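PDB 4IPT: NAD-dependent epimerase/dehydratase from Veillonella parvula, which probably binds NAD(H) or NADP(H) on its Rossmann fold, as in related short-chain dehydrogenases/reductases, and may act as an epimerase, dehydratase or reductase. Local coordinates for residues A[116-121]-A[214-219]. Sequence-based numbering, arbitrary orientation.
Sequences PVALEK and HYDKPS
L119, in the first turn of helix 117-125, lies against the backbone of Y215, D216 and K217. The CA of L119 directs its C-H at D216 O, 3.4 Å away and 151° at the hydrogen; from there the side chain runs outward, CB first, 3.9 Å from Y215 O. CG stands anti to the backbone N (chi1 178°), which carries the fork along the loop: CD1 passes D216 O at 3.9 Å, then K217 CA, and just reaches P218 CD, while CD2 turns to Y215 O at 4.0 Å. Beside it, A118 CB packs on the D216 carboxylate, 3.5 Å from D216 CG. No direct hydrogen bond joins the two segments. Instead one water bridges them, accepting from L119 N at 3.1 Å and donating to D216 OD1 at 3.0 Å, and so satisfies an amide of the first turn, where no earlier helix carbonyl is available. P116 holds the N-cap position. This is surface packing, its centre about 22 Å from the centre of the chain: W122, further along the helix, also touches K217 and P218, so helix 117-125, which follows strand 102-108, is packed against the C-terminal loop beyond strand 204-209.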
loop_
_atom_site.group_PDB
_atom_site.type_symbol
_atom_site.label_atom_id
_atom_site.label_comp_id
_atom_site.label_asym_id
_atom_site.label_seq_id
_atom_site.Cartn_x
_atom_site.Cartn_y
_atom_site.Cartn_z
ATOM N N PRO A 116 -12.125 2.583 -17.759
ATOM C CA PRO A 116 -13.085 2.787 -18.849
ATOM C C PRO A 116 -14.419 3.276 -18.281
ATOM O O PRO A 116 -14.650 3.108 -17.076
ATOM C CB PRO A 116 -13.236 1.386 -19.448
ATOM C CG PRO A 116 -12.813 0.445 -18.350
ATOM C CD PRO A 116 -11.743 1.169 -17.594
ATOM N N VAL A 117 -15.263 3.855 -19.133
ATOM C CA VAL A 117 -16.497 4.537 -18.731
ATOM C C VAL A 117 -17.367 3.848 -17.675
ATOM O O VAL A 117 -17.655 4.426 -16.626
ATOM C CB VAL A 117 -17.369 4.836 -19.970
ATOM C CG1 VAL A 117 -18.662 5.536 -19.571
ATOM C CG2 VAL A 117 -16.583 5.673 -20.948
ATOM N N ALA A 118 -17.791 2.622 -17.957
ATOM C CA ALA A 118 -18.743 1.928 -17.091
ATOM C C ALA A 118 -18.154 1.576 -15.731
ATOM O O ALA A 118 -18.817 1.716 -14.700
ATOM C CB ALA A 118 -19.260 0.685 -17.777
ATOM N N LEU A 119 -16.913 1.103 -15.732
ATOM C CA LEU A 119 -16.229 0.749 -14.493
ATOM C C LEU A 119 -15.957 1.991 -13.649
ATOM O O LEU A 119 -16.010 1.954 -12.419
ATOM C CB LEU A 119 -14.924 0.020 -14.817
ATOM C CG LEU A 119 -14.047 -0.400 -13.637
ATOM C CD1 LEU A 119 -14.853 -1.171 -12.604
ATOM C CD2 LEU A 119 -12.887 -1.234 -14.152
ATOM N N GLU A 120 -15.695 3.106 -14.318
ATOM C CA GLU A 120 -15.465 4.361 -13.624
ATOM C C GLU A 120 -16.725 4.863 -12.921
ATOM O O GLU A 120 -16.680 5.231 -11.746
ATOM C CB GLU A 120 -14.960 5.419 -14.603
ATOM C CG GLU A 120 -14.670 6.762 -13.961
ATOM C CD GLU A 120 -14.152 7.760 -14.964
ATOM O OE1 GLU A 120 -12.918 7.897 -15.076
ATOM O OE2 GLU A 120 -14.972 8.392 -15.654
ATOM N N LYS A 121 -17.845 4.887 -13.641
ATOM C CA LYS A 121 -19.106 5.346 -13.053
ATOM C C LYS A 121 -19.541 4.483 -11.870
ATOM O O LYS A 121 -19.901 5.007 -10.812
ATOM C CB LYS A 121 -20.211 5.443 -14.107
ATOM C CG LYS A 121 -20.299 6.819 -14.743
ATOM C CD LYS A 121 -21.254 6.828 -15.918
ATOM C CE LYS A 121 -20.900 7.945 -16.882
ATOM N NZ LYS A 121 -21.487 7.704 -18.225
ATOM N N HIS A 214 -11.957 -7.746 -17.332
ATOM C CA HIS A 214 -12.443 -6.548 -17.992
ATOM C C HIS A 214 -13.966 -6.463 -17.899
ATOM O O HIS A 214 -14.676 -6.738 -18.866
ATOM C CB HIS A 214 -11.963 -6.501 -19.437
ATOM C CG HIS A 214 -10.478 -6.479 -19.579
ATOM N ND1 HIS A 214 -9.851 -6.280 -20.791
ATOM C CD2 HIS A 214 -9.485 -6.625 -18.667
ATOM C CE1 HIS A 214 -8.544 -6.303 -20.622
ATOM N NE2 HIS A 214 -8.295 -6.523 -19.341
ATOM N N TYR A 215 -14.447 -6.089 -16.713
ATOM C CA TYR A 215 -15.875 -6.032 -16.411
ATOM C C TYR A 215 -16.314 -4.615 -16.094
ATOM O O TYR A 215 -15.489 -3.751 -15.808
ATOM C CB TYR A 215 -16.208 -6.902 -15.193
ATOM C CG TYR A 215 -15.594 -8.286 -15.165
ATOM C CD1 TYR A 215 -15.448 -9.039 -16.317
ATOM C CD2 TYR A 215 -15.155 -8.830 -13.965
ATOM C CE1 TYR A 215 -14.890 -10.307 -16.278
ATOM C CE2 TYR A 215 -14.597 -10.098 -13.914
ATOM C CZ TYR A 215 -14.464 -10.827 -15.074
ATOM O OH TYR A 215 -13.908 -12.087 -15.020
ATOM N N ASP A 216 -17.623 -4.380 -16.111
ATOM C CA ASP A 216 -18.152 -3.061 -15.778
ATOM C C ASP A 216 -18.236 -2.827 -14.266
ATOM O O ASP A 216 -18.488 -1.710 -13.818
ATOM C CB ASP A 216 -19.523 -2.860 -16.431
ATOM C CG ASP A 216 -19.455 -2.852 -17.948
ATOM O OD1 ASP A 216 -18.347 -2.683 -18.499
ATOM O OD2 ASP A 216 -20.513 -3.008 -18.586
ATOM N N LYS A 217 -18.007 -3.887 -13.492
ATOM C CA LYS A 217 -18.013 -3.823 -12.029
ATOM C C LYS A 217 -17.299 -5.056 -11.486
ATOM O O LYS A 217 -17.241 -6.075 -12.169
ATOM C CB LYS A 217 -19.452 -3.768 -11.507
ATOM C CG LYS A 217 -20.383 -4.756 -12.197
ATOM C CD LYS A 217 -21.722 -4.107 -12.565
ATOM C CE LYS A 217 -22.357 -4.775 -13.797
ATOM N NZ LYS A 217 -23.694 -4.204 -14.157
ATOM N N PRO A 218 -16.740 -4.968 -10.263
ATOM C CA PRO A 218 -16.094 -6.158 -9.696
ATOM C C PRO A 218 -17.093 -7.293 -9.549
ATOM O O PRO A 218 -18.275 -7.026 -9.341
ATOM C CB PRO A 218 -15.624 -5.682 -8.308
ATOM C CG PRO A 218 -16.409 -4.407 -8.037
ATOM C CD PRO A 218 -16.580 -3.791 -9.394
ATOM N N SER A 219 -16.630 -8.534 -9.661
ATOM C CA SER A 219 -17.517 -9.687 -9.580
ATOM C C SER A 219 -17.970 -9.944 -8.153
ATOM O O SER A 219 -17.414 -9.387 -7.204
ATOM C CB SER A 219 -16.814 -10.940 -10.109
ATOM O OG SER A 219 -16.129 -10.665 -11.315
HETATM O O HOH W 1 -16.111 -0.712 -18.139
#